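Local structure of fructuronate-tagaturonate epimerase UxaE from Cohnella laeviribosi in complex with 1 glycerol (Cohnella laeviribosi, 6IL9) at residues A[311-316]-A[430-435]; A[382-387]-A[420-425]; A[389-394]-A[426-431]; A[396-401]-A[435-440]. The protein probably catalyses the interconversion of fructuronate and tagaturonate by epimerisation, as a zinc-binding enzyme built on a TIM barrel. All blocks are in the same frame, centred on the assembly; numbering follows the deposited sequence.

Three of the four contacts, 2, 3 and 4, tie helix 384-402 to the chain that follows it, running in order along that helix: its start meets 420-425, its middle 426-431 and its last turns 435-440. Contacts 2 and 3 lie about 9 Å apart between centres, contacts 3 and 4 about 10 Å. Contact 1 joins helix 432-440 to a loop of the TIM barrel, sharing R435 with contact 4. The pieces interlock: R435 NH1 lies 2.9 Å from M429 O, and Q436 NE2 the same distance from K311 O. Contacts 1 and 4 lie nearest the zinc site: G312 about 8 Å and the I440 side chain about 9 Å from a bound glycerol, about 14 and 13 Å from the zinc ion.

Contact 1: A[311-316]-A[430-435]; sequences KGIDYI and NENDAR
The guanidinium of R435 meets G312 by its edge: G312 O lies only 3° out of the guanidinium plane, 2.9 Å from R435 NE. The N-H points almost straight at the oxygen (167°), which takes it within its own carbonyl plane. A bend at chi3 of R435 swings NE toward the loop, after CG has left beside the backbone N. The other two nitrogens of the group work elsewhere, NH1 bonding M429 O and NH2 forming a salt bridge with D347, so the guanidinium is gripped through all three nitrogens and its rotation is fixed.

The second flat group, the side-chain amide of N432, touches I313. Its OD1 lies 3.5 Å from I313 CG2, and N432 CB is 3.7 Å from the same methyl; the two side chains cross at about a right angle. This oxygen also accepts a bond from a water, N432 OD1 to water 2.8 Å, and that water accepts from the backbone N of D314, bridging the first turn of helix 432-440 to the loop.

Segment 311-316 belongs to the loop that follows barrel strand 300-302 and precedes helix 319-336, a beta-alpha connection of the TIM barrel. K311 NZ here bonds a glycerol, probably from the crystallisation liquor, and the contact joins helix 432-440 to a loop beside the zinc-containing pocket. G312, with positive phi, has no side chain to come between: a CB here would meet R435 C, and the CA atoms of G312 and R435 are 5.7 Å apart. Beside it, K311 O accepts from Q436 NE2.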
# COMPACT_ATOMS: atom_id res chain seq x y z
N LYS A 311 4.46 10.86 6.31
CA LYS A 311 3.61 9.85 6.95
C LYS A 311 2.80 10.46 8.10
O LYS A 311 3.34 11.19 8.93
CB LYS A 311 4.45 8.70 7.50
CG LYS A 311 5.27 7.96 6.46
CD LYS A 311 4.39 7.46 5.32
CE LYS A 311 5.19 6.49 4.43
NZ LYS A 311 4.60 6.35 3.09
N GLY A 312 1.51 10.11 8.15
CA GLY A 312 0.69 10.29 9.33
C GLY A 312 -0.08 11.59 9.40
O GLY A 312 -0.98 11.73 10.24
N ILE A 313 0.25 12.55 8.54
CA ILE A 313 -0.25 13.90 8.66
C ILE A 313 -0.81 14.35 7.32
O ILE A 313 -0.63 13.70 6.29
CB ILE A 313 0.85 14.86 9.14
CG1 ILE A 313 2.01 14.86 8.14
CG2 ILE A 313 1.32 14.44 10.54
CD1 ILE A 313 2.94 16.09 8.34
N ASP A 314 -1.47 15.51 7.33
CA ASP A 314 -1.96 16.13 6.11
C ASP A 314 -0.83 16.85 5.36
O ASP A 314 0.31 16.94 5.83
CB ASP A 314 -3.09 17.12 6.45
CG ASP A 314 -4.09 17.32 5.32
OD1 ASP A 314 -3.82 16.96 4.17
OD2 ASP A 314 -5.18 17.87 5.60
N TYR A 315 -1.17 17.34 4.17
CA TYR A 315 -0.23 18.01 3.27
C TYR A 315 0.52 19.16 3.94
O TYR A 315 -0.04 19.91 4.74
CB TYR A 315 -1.01 18.54 2.07
CG TYR A 315 -0.18 19.26 1.02
CD1 TYR A 315 0.71 18.56 0.21
CD2 TYR A 315 -0.33 20.63 0.82
CE1 TYR A 315 1.45 19.21 -0.76
CE2 TYR A 315 0.41 21.29 -0.14
CZ TYR A 315 1.30 20.57 -0.93
OH TYR A 315 2.05 21.22 -1.91
N ILE A 316 1.80 19.31 3.58
CA ILE A 316 2.61 20.47 3.95
C ILE A 316 2.90 21.26 2.68
O ILE A 316 3.47 20.73 1.72
CB ILE A 316 3.94 20.07 4.62
CG1 ILE A 316 3.71 19.41 5.98
CG2 ILE A 316 4.82 21.30 4.83
CD1 ILE A 316 4.94 18.70 6.53
N ASN A 430 -4.74 11.71 17.38
CA ASN A 430 -5.27 12.83 16.61
C ASN A 430 -4.25 13.93 16.39
O ASN A 430 -4.58 14.94 15.76
CB ASN A 430 -6.50 13.43 17.29
CG ASN A 430 -7.66 12.47 17.35
OD1 ASN A 430 -7.84 11.66 16.44
ND2 ASN A 430 -8.43 12.53 18.42
N GLU A 431 -3.02 13.78 16.87
CA GLU A 431 -2.02 14.85 16.83
C GLU A 431 -0.93 14.54 15.82
O GLU A 431 -0.50 13.39 15.71
CB GLU A 431 -1.39 15.06 18.20
CG GLU A 431 -2.41 15.42 19.26
CD GLU A 431 -1.87 15.25 20.66
OE1 GLU A 431 -0.71 14.77 20.81
OE2 GLU A 431 -2.59 15.60 21.62
N ASN A 432 -0.44 15.57 15.13
CA ASN A 432 0.58 15.36 14.10
C ASN A 432 1.79 14.61 14.65
O ASN A 432 2.23 13.60 14.08
CB ASN A 432 1.05 16.69 13.52
CG ASN A 432 0.04 17.33 12.61
OD1 ASN A 432 -0.90 16.67 12.14
ND2 ASN A 432 0.22 18.61 12.35
N ASP A 433 2.36 15.12 15.74
CA ASP A 433 3.68 14.63 16.11
C ASP A 433 3.60 13.25 16.74
O ASP A 433 4.37 12.36 16.37
CB ASP A 433 4.37 15.64 17.03
CG ASP A 433 4.61 16.96 16.32
OD1 ASP A 433 5.45 17.01 15.40
OD2 ASP A 433 3.90 17.94 16.62
N ALA A 434 2.65 13.03 17.65
CA ALA A 434 2.48 11.69 18.22
C ALA A 434 2.11 10.67 17.14
O ALA A 434 2.57 9.52 17.18
CB ALA A 434 1.42 11.71 19.32
N ARG A 435 1.27 11.05 16.18
CA ARG A 435 0.97 10.14 15.07
C ARG A 435 2.24 9.72 14.34
O ARG A 435 2.45 8.54 14.05
CB ARG A 435 -0.03 10.76 14.10
CG ARG A 435 -1.48 10.67 14.58
CD ARG A 435 -2.44 11.26 13.55
NE ARG A 435 -2.52 10.47 12.32
CZ ARG A 435 -3.25 9.37 12.19
NH1 ARG A 435 -3.97 8.92 13.21
NH2 ARG A 435 -3.27 8.71 11.02
O HOH W 1 -1.99 17.18 9.64

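Contact 2: A[382-387]-A[420-425]; sequences TNPGLY and VSDEEL
The first turn of helix 384-402, among the helices that follow the last strand of the TIM barrel, packs through P384 and Y387 against D422 and L425 of the later connection to helix 432-440. N383 holds the N-cap position and P384 opens the helix; the CB of P384 points toward 420-425 and sits in the angle between D422 and L425. P384 CB is 3.6 Å from D422 CG, while P384 CG is 3.6 Å from D422 OD2, and the pyrrolidine ring crosses the aspartate side chain at about a right angle.

The carboxylate of D422 does more than pack on the proline: its OD1 forms a salt bridge with R388, one turn farther along the helix from P384; NH2 of that arginine also bonds V420 O. With an alanine at D422, R388 would probably lose its carboxylate mate, and P384 CB and CG the carboxylate packed on them.

L425 supplies the rest of the contact. Its CD1 lies 3.6 Å from P384 CB and 3.8 Å from the carbonyl oxygen P384 O and, with CD2, packs against Y387 CD2. Y387 extends CG opposite its backbone N (chi1 179°), which carries the ring out to the leucine; the tyrosine side chain also touches V376, V379 and A380 of helix 369-382. The turn bearing L425 is tied from within: the E424 carboxylate folds back to S421 N, with OE1 2.9 Å away. The leucine meets the tyrosine more loosely, with L425 CD2 4.0 Å from Y387 CD2.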
# COMPACT_ATOMS: atom_id res chain seq x y z
N THR A 382 -8.43 0.86 24.78
CA THR A 382 -8.87 -0.34 25.48
C THR A 382 -7.78 -1.00 26.32
O THR A 382 -8.11 -1.85 27.16
CB THR A 382 -9.40 -1.38 24.48
OG1 THR A 382 -8.32 -1.83 23.66
CG2 THR A 382 -10.48 -0.77 23.61
N ASN A 383 -6.52 -0.65 26.12
CA ASN A 383 -5.41 -1.24 26.86
C ASN A 383 -4.40 -0.15 27.17
O ASN A 383 -3.26 -0.18 26.70
CB ASN A 383 -4.78 -2.39 26.07
CG ASN A 383 -3.86 -3.26 26.92
OD1 ASN A 383 -3.52 -4.38 26.54
ND2 ASN A 383 -3.45 -2.76 28.06
N PRO A 384 -4.80 0.85 27.97
CA PRO A 384 -3.92 2.02 28.17
C PRO A 384 -2.55 1.67 28.73
O PRO A 384 -1.56 2.32 28.37
CB PRO A 384 -4.72 2.91 29.14
CG PRO A 384 -5.72 1.99 29.78
CD PRO A 384 -6.05 0.95 28.74
N GLY A 385 -2.47 0.66 29.60
CA GLY A 385 -1.17 0.26 30.11
C GLY A 385 -0.22 -0.18 29.01
O GLY A 385 0.98 0.13 29.05
N LEU A 386 -0.74 -0.90 28.02
CA LEU A 386 0.09 -1.31 26.89
C LEU A 386 0.44 -0.11 26.02
O LEU A 386 1.58 0.02 25.58
CB LEU A 386 -0.63 -2.38 26.05
CG LEU A 386 0.10 -2.85 24.79
CD1 LEU A 386 1.47 -3.44 25.14
CD2 LEU A 386 -0.74 -3.86 24.01
N TYR A 387 -0.53 0.78 25.78
CA TYR A 387 -0.23 1.97 24.99
C TYR A 387 0.92 2.77 25.60
O TYR A 387 1.85 3.18 24.90
CB TYR A 387 -1.47 2.86 24.82
CG TYR A 387 -1.06 4.07 24.01
CD1 TYR A 387 -1.04 4.02 22.62
CD2 TYR A 387 -0.59 5.23 24.64
CE1 TYR A 387 -0.60 5.09 21.87
CE2 TYR A 387 -0.13 6.30 23.89
CZ TYR A 387 -0.15 6.23 22.51
OH TYR A 387 0.31 7.30 21.79
N VAL A 420 -0.85 12.95 31.01
CA VAL A 420 -2.08 12.61 30.32
C VAL A 420 -2.72 11.41 31.03
O VAL A 420 -2.02 10.48 31.43
CB VAL A 420 -1.84 12.31 28.83
CG1 VAL A 420 -1.17 13.50 28.17
CG2 VAL A 420 -0.96 11.11 28.66
N SER A 421 -4.04 11.47 31.20
CA SER A 421 -4.76 10.39 31.86
C SER A 421 -5.02 9.26 30.88
O SER A 421 -4.90 9.41 29.67
CB SER A 421 -6.07 10.89 32.44
OG SER A 421 -6.99 11.21 31.41
N ASP A 422 -5.41 8.10 31.43
CA ASP A 422 -5.76 6.98 30.56
C ASP A 422 -6.86 7.38 29.58
O ASP A 422 -6.80 7.03 28.39
CB ASP A 422 -6.20 5.78 31.39
CG ASP A 422 -5.04 5.04 32.03
OD1 ASP A 422 -3.87 5.45 31.82
OD2 ASP A 422 -5.28 4.04 32.74
N GLU A 423 -7.86 8.12 30.05
CA GLU A 423 -8.97 8.52 29.19
C GLU A 423 -8.50 9.41 28.05
O GLU A 423 -9.15 9.47 27.01
CB GLU A 423 -10.04 9.22 30.01
CG GLU A 423 -10.41 8.51 31.30
CD GLU A 423 -9.63 9.02 32.50
OE1 GLU A 423 -10.01 10.09 33.05
OE2 GLU A 423 -8.65 8.36 32.90
N GLU A 424 -7.39 10.12 28.25
CA GLU A 424 -6.87 11.05 27.26
C GLU A 424 -5.86 10.43 26.29
O GLU A 424 -5.54 11.06 25.28
CB GLU A 424 -6.18 12.24 27.94
CG GLU A 424 -7.09 13.18 28.70
CD GLU A 424 -6.28 14.18 29.52
OE1 GLU A 424 -5.21 13.80 30.04
OE2 GLU A 424 -6.71 15.35 29.65
N LEU A 425 -5.34 9.25 26.60
CA LEU A 425 -4.35 8.63 25.71
C LEU A 425 -4.78 8.56 24.25
O LEU A 425 -3.93 8.79 23.38
CB LEU A 425 -3.97 7.24 26.24
CG LEU A 425 -3.17 7.22 27.54
CD1 LEU A 425 -2.97 5.79 27.97
CD2 LEU A 425 -1.80 7.89 27.41

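Contact 3: A[389-394]-A[426-431]; sequences RMHQYA and PSYMNE
H391, midway along helix 384-402, reaches across to Y428 in the connection leading to helix 432-440, both lying in the helical region after the last strand of the TIM barrel. Its CB points toward 426-431, and with CG placed opposite the backbone N (chi1 177°) the imidazole is carried well clear of its own helix, bridging backbones whose nearest CA atoms, of H391 and Y428, stand 9.7 Å apart.

From CG the ring divides. On one branch, ND1 lies 4.0 Å from Y428 CD2 and is hydrogen-bonded to Y387 OH, one turn earlier on the same helix; that bond probably limits how the imidazole can turn. On the other branch, H391 NE2 lies 4.0 Å from L437 CD2 of helix 432-440. CE1, at the tip between the two nitrogens, goes furthest into the contact and lies over one face of the Y428 ring. The ring planes are inclined at 45° with centroids 4.5 Å apart, an oblique aromatic pair.

Y428 is held at its far end as well, since its OH bonds R415 O, and R415 also makes a cation-pi contact with the ring. Both rings are buried. CE1 of H391 stands 3.6 Å above the plane of the Y428 ring, over its centre, with Y428 CZ the closest atom at 3.7 Å.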
# COMPACT_ATOMS: atom_id res chain seq x y z
N ARG A 389 3.36 1.84 27.54
CA ARG A 389 4.64 1.17 27.35
C ARG A 389 5.13 1.29 25.91
O ARG A 389 6.32 1.51 25.67
CB ARG A 389 4.51 -0.30 27.76
CG ARG A 389 4.32 -0.47 29.27
CD ARG A 389 4.13 -1.93 29.62
NE ARG A 389 5.17 -2.75 29.03
CZ ARG A 389 4.96 -3.80 28.26
NH1 ARG A 389 3.71 -4.19 27.99
NH2 ARG A 389 5.98 -4.48 27.76
N MET A 390 4.22 1.15 24.94
CA MET A 390 4.61 1.27 23.53
C MET A 390 5.01 2.70 23.18
O MET A 390 5.99 2.91 22.46
CB MET A 390 3.45 0.80 22.62
CG MET A 390 3.11 -0.70 22.76
SD MET A 390 1.76 -1.32 21.68
CE MET A 390 2.51 -1.17 20.06
N HIS A 391 4.26 3.68 23.67
CA HIS A 391 4.55 5.08 23.37
C HIS A 391 5.91 5.48 23.95
O HIS A 391 6.74 6.09 23.26
CB HIS A 391 3.41 5.94 23.93
CG HIS A 391 3.58 7.43 23.78
ND1 HIS A 391 2.65 8.22 23.14
CD2 HIS A 391 4.53 8.28 24.25
CE1 HIS A 391 3.02 9.48 23.21
NE2 HIS A 391 4.16 9.55 23.87
N GLN A 392 6.18 5.07 25.19
CA GLN A 392 7.46 5.40 25.81
C GLN A 392 8.63 4.74 25.08
O GLN A 392 9.68 5.36 24.88
CB GLN A 392 7.45 4.99 27.29
CG GLN A 392 8.59 5.58 28.10
CD GLN A 392 8.65 7.10 28.03
OE1 GLN A 392 7.65 7.79 28.30
NE2 GLN A 392 9.82 7.64 27.69
N TYR A 393 8.44 3.49 24.65
CA TYR A 393 9.47 2.80 23.88
C TYR A 393 9.73 3.50 22.56
O TYR A 393 10.89 3.68 22.15
CB TYR A 393 9.05 1.35 23.65
CG TYR A 393 10.12 0.41 23.14
CD1 TYR A 393 10.32 0.22 21.78
CD2 TYR A 393 10.89 -0.34 24.02
CE1 TYR A 393 11.28 -0.65 21.30
CE2 TYR A 393 11.85 -1.21 23.55
CZ TYR A 393 12.04 -1.37 22.20
OH TYR A 393 12.99 -2.25 21.74
N ALA A 394 8.66 3.92 21.88
CA ALA A 394 8.82 4.67 20.64
C ALA A 394 9.63 5.94 20.86
O ALA A 394 10.50 6.28 20.06
CB ALA A 394 7.44 5.00 20.07
N PRO A 426 -6.05 8.27 23.92
CA PRO A 426 -6.42 8.21 22.49
C PRO A 426 -6.24 9.52 21.75
O PRO A 426 -6.10 9.50 20.52
CB PRO A 426 -7.90 7.79 22.53
CG PRO A 426 -8.02 7.00 23.80
CD PRO A 426 -7.13 7.72 24.77
N SER A 427 -6.24 10.66 22.47
CA SER A 427 -6.07 11.95 21.81
C SER A 427 -4.72 12.07 21.12
O SER A 427 -4.59 12.84 20.16
CB SER A 427 -6.25 13.08 22.83
OG SER A 427 -5.27 13.05 23.85
N TYR A 428 -3.71 11.32 21.57
CA TYR A 428 -2.42 11.32 20.87
C TYR A 428 -2.59 10.98 19.39
O TYR A 428 -1.88 11.52 18.53
CB TYR A 428 -1.46 10.32 21.49
CG TYR A 428 -0.80 10.74 22.78
CD1 TYR A 428 -0.03 11.90 22.85
CD2 TYR A 428 -0.89 9.94 23.91
CE1 TYR A 428 0.61 12.26 24.03
CE2 TYR A 428 -0.26 10.29 25.10
CZ TYR A 428 0.49 11.44 25.15
OH TYR A 428 1.12 11.76 26.33
N MET A 429 -3.48 10.03 19.08
CA MET A 429 -3.61 9.57 17.70
C MET A 429 -4.39 10.55 16.83
O MET A 429 -4.66 10.26 15.66
CB MET A 429 -4.22 8.17 17.66
CG MET A 429 -3.24 7.06 18.12
SD MET A 429 -1.64 6.93 17.25
CE MET A 429 -0.61 7.99 18.28
N ASN A 430 -4.74 11.71 17.38
CA ASN A 430 -5.27 12.83 16.61
C ASN A 430 -4.25 13.93 16.39
O ASN A 430 -4.58 14.94 15.76
CB ASN A 430 -6.50 13.43 17.29
CG ASN A 430 -7.66 12.47 17.35
OD1 ASN A 430 -7.84 11.66 16.44
ND2 ASN A 430 -8.43 12.53 18.42
N GLU A 431 -3.02 13.78 16.87
CA GLU A 431 -2.02 14.85 16.83
C GLU A 431 -0.93 14.54 15.82
O GLU A 431 -0.50 13.39 15.71
CB GLU A 431 -1.39 15.06 18.20
CG GLU A 431 -2.41 15.42 19.26
CD GLU A 431 -1.87 15.25 20.66
OE1 GLU A 431 -0.71 14.77 20.81
OE2 GLU A 431 -2.59 15.60 21.62

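Contact 4: A[396-401]-A[435-440]; sequences EHFEEA and RQLLHI
Segments 396-401 and 435-440 are helical pieces crossing at 66°, their axes 9.8 Å apart at closest, with F398 nearest L437 and A401 nearest I440 by CA position. This is helix-helix packing in the region after the last strand of the TIM barrel, between the later turns of helix 384-402 and helix 432-440. The first helix is kinked here, its regular bonding interrupted at E399 and E400; E400 N reaches H397 O only weakly.

F398 sends CG opposite its backbone N (chi1 -177°), and its ring slants in beside L437. One ring flank does the touching: F398 CD1 is 3.5 Å from L437 CD1, and F398 CE1 is 3.8 Å from L437 CA, so the phenyl lies against backbone as well as methyl. The Q436 carbonyl oxygen is near the ring plane, at its edge. A serine at F398 would probably open a gap beside L437 and lose the apolar cover over this turn of helix 432-440.

Q436 itself turns its amide to other partners, OE1 to T409 OG1 and NE2 to Q310 OE1. H439, one residue before I440, bonds the phosphoserine at position 346 through NE2. On the outer flank of the kinked turn, H397 ND1 donates to E400 OE2 at 2.6 Å, meeting it on the syn side but tilted out of the carboxylate plane, with the oxygen 2° out of the imidazole plane.

Farther along, A401 CB stands 3.2 Å from I440 CG2, unusually short for two carbons and of doubtful precision; I440 CG2 also lies 3.5 Å from A401 O.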
# COMPACT_ATOMS: atom_id res chain seq x y z
N GLU A 396 11.87 6.40 23.13
CA GLU A 396 13.24 6.04 23.43
C GLU A 396 14.03 5.61 22.20
O GLU A 396 15.26 5.70 22.21
CB GLU A 396 13.26 4.93 24.49
CG GLU A 396 12.88 5.43 25.87
CD GLU A 396 12.61 4.30 26.85
OE1 GLU A 396 12.78 3.11 26.48
OE2 GLU A 396 12.22 4.61 28.00
N HIS A 397 13.35 5.14 21.16
CA HIS A 397 14.02 4.58 19.99
C HIS A 397 13.68 5.33 18.70
O HIS A 397 14.00 4.84 17.61
CB HIS A 397 13.67 3.10 19.84
CG HIS A 397 14.14 2.26 20.99
ND1 HIS A 397 15.44 1.82 21.10
CD2 HIS A 397 13.49 1.80 22.08
CE1 HIS A 397 15.57 1.12 22.21
NE2 HIS A 397 14.40 1.09 22.83
N PHE A 398 13.09 6.52 18.81
CA PHE A 398 12.60 7.23 17.63
C PHE A 398 13.70 7.48 16.61
O PHE A 398 13.48 7.34 15.40
CB PHE A 398 11.97 8.54 18.10
CG PHE A 398 11.36 9.36 17.02
CD1 PHE A 398 10.28 8.89 16.29
CD2 PHE A 398 11.84 10.63 16.74
CE1 PHE A 398 9.70 9.66 15.31
CE2 PHE A 398 11.26 11.40 15.75
CZ PHE A 398 10.20 10.92 15.04
N GLU A 399 14.90 7.84 17.08
CA GLU A 399 15.99 8.17 16.16
C GLU A 399 16.31 7.01 15.22
O GLU A 399 16.67 7.24 14.06
CB GLU A 399 17.23 8.57 16.96
CG GLU A 399 18.03 9.71 16.36
CD GLU A 399 19.48 9.73 16.84
OE1 GLU A 399 19.76 9.22 17.95
OE2 GLU A 399 20.35 10.24 16.10
N GLU A 400 16.19 5.76 15.70
CA GLU A 400 16.45 4.61 14.84
C GLU A 400 15.46 4.55 13.68
O GLU A 400 15.82 4.14 12.57
CB GLU A 400 16.39 3.32 15.65
CG GLU A 400 17.27 3.34 16.89
CD GLU A 400 16.79 2.38 17.97
OE1 GLU A 400 16.15 1.37 17.63
OE2 GLU A 400 17.05 2.64 19.17
N ALA A 401 14.23 4.98 13.91
CA ALA A 401 13.20 4.87 12.88
C ALA A 401 13.25 6.04 11.90
O ALA A 401 12.88 5.88 10.73
CB ALA A 401 11.84 4.75 13.57
N ARG A 435 1.27 11.05 16.18
CA ARG A 435 0.97 10.14 15.07
C ARG A 435 2.24 9.72 14.34
O ARG A 435 2.45 8.54 14.05
CB ARG A 435 -0.03 10.76 14.10
CG ARG A 435 -1.48 10.67 14.58
CD ARG A 435 -2.44 11.26 13.55
NE ARG A 435 -2.52 10.47 12.32
CZ ARG A 435 -3.25 9.37 12.19
NH1 ARG A 435 -3.97 8.92 13.21
NH2 ARG A 435 -3.27 8.71 11.02
N GLN A 436 3.12 10.69 14.04
CA GLN A 436 4.35 10.32 13.33
C GLN A 436 5.25 9.45 14.19
O GLN A 436 5.90 8.53 13.69
CB GLN A 436 5.09 11.58 12.89
CG GLN A 436 4.32 12.36 11.83
CD GLN A 436 5.21 13.31 11.08
OE1 GLN A 436 5.97 14.07 11.70
NE2 GLN A 436 5.15 13.28 9.76
N LEU A 437 5.28 9.73 15.50
CA LEU A 437 6.09 8.95 16.43
C LEU A 437 5.71 7.48 16.36
O LEU A 437 6.58 6.60 16.26
CB LEU A 437 5.91 9.49 17.84
CG LEU A 437 6.44 8.65 18.99
CD1 LEU A 437 7.97 8.67 18.97
CD2 LEU A 437 5.90 9.16 20.33
N LEU A 438 4.41 7.19 16.42
CA LEU A 438 3.94 5.81 16.40
C LEU A 438 3.94 5.23 14.99
O LEU A 438 4.13 4.02 14.83
CB LEU A 438 2.54 5.72 17.03
CG LEU A 438 2.45 5.51 18.55
CD1 LEU A 438 2.98 4.15 18.96
CD2 LEU A 438 3.17 6.61 19.35
N HIS A 439 3.74 6.07 13.97
CA HIS A 439 3.64 5.57 12.59
C HIS A 439 4.93 4.88 12.19
O HIS A 439 4.92 3.76 11.68
CB HIS A 439 3.33 6.75 11.65
CG HIS A 439 2.97 6.36 10.24
ND1 HIS A 439 3.81 5.64 9.41
CD2 HIS A 439 1.86 6.63 9.51
CE1 HIS A 439 3.23 5.47 8.23
NE2 HIS A 439 2.05 6.07 8.26
N ILE A 440 6.06 5.53 12.45
CA ILE A 440 7.34 5.15 11.88
C ILE A 440 8.06 4.10 12.73
O ILE A 440 8.95 3.42 12.21
CB ILE A 440 8.12 6.47 11.71
CG1 ILE A 440 7.80 7.13 10.37
CG2 ILE A 440 9.57 6.34 11.89
CD1 ILE A 440 6.42 7.58 10.19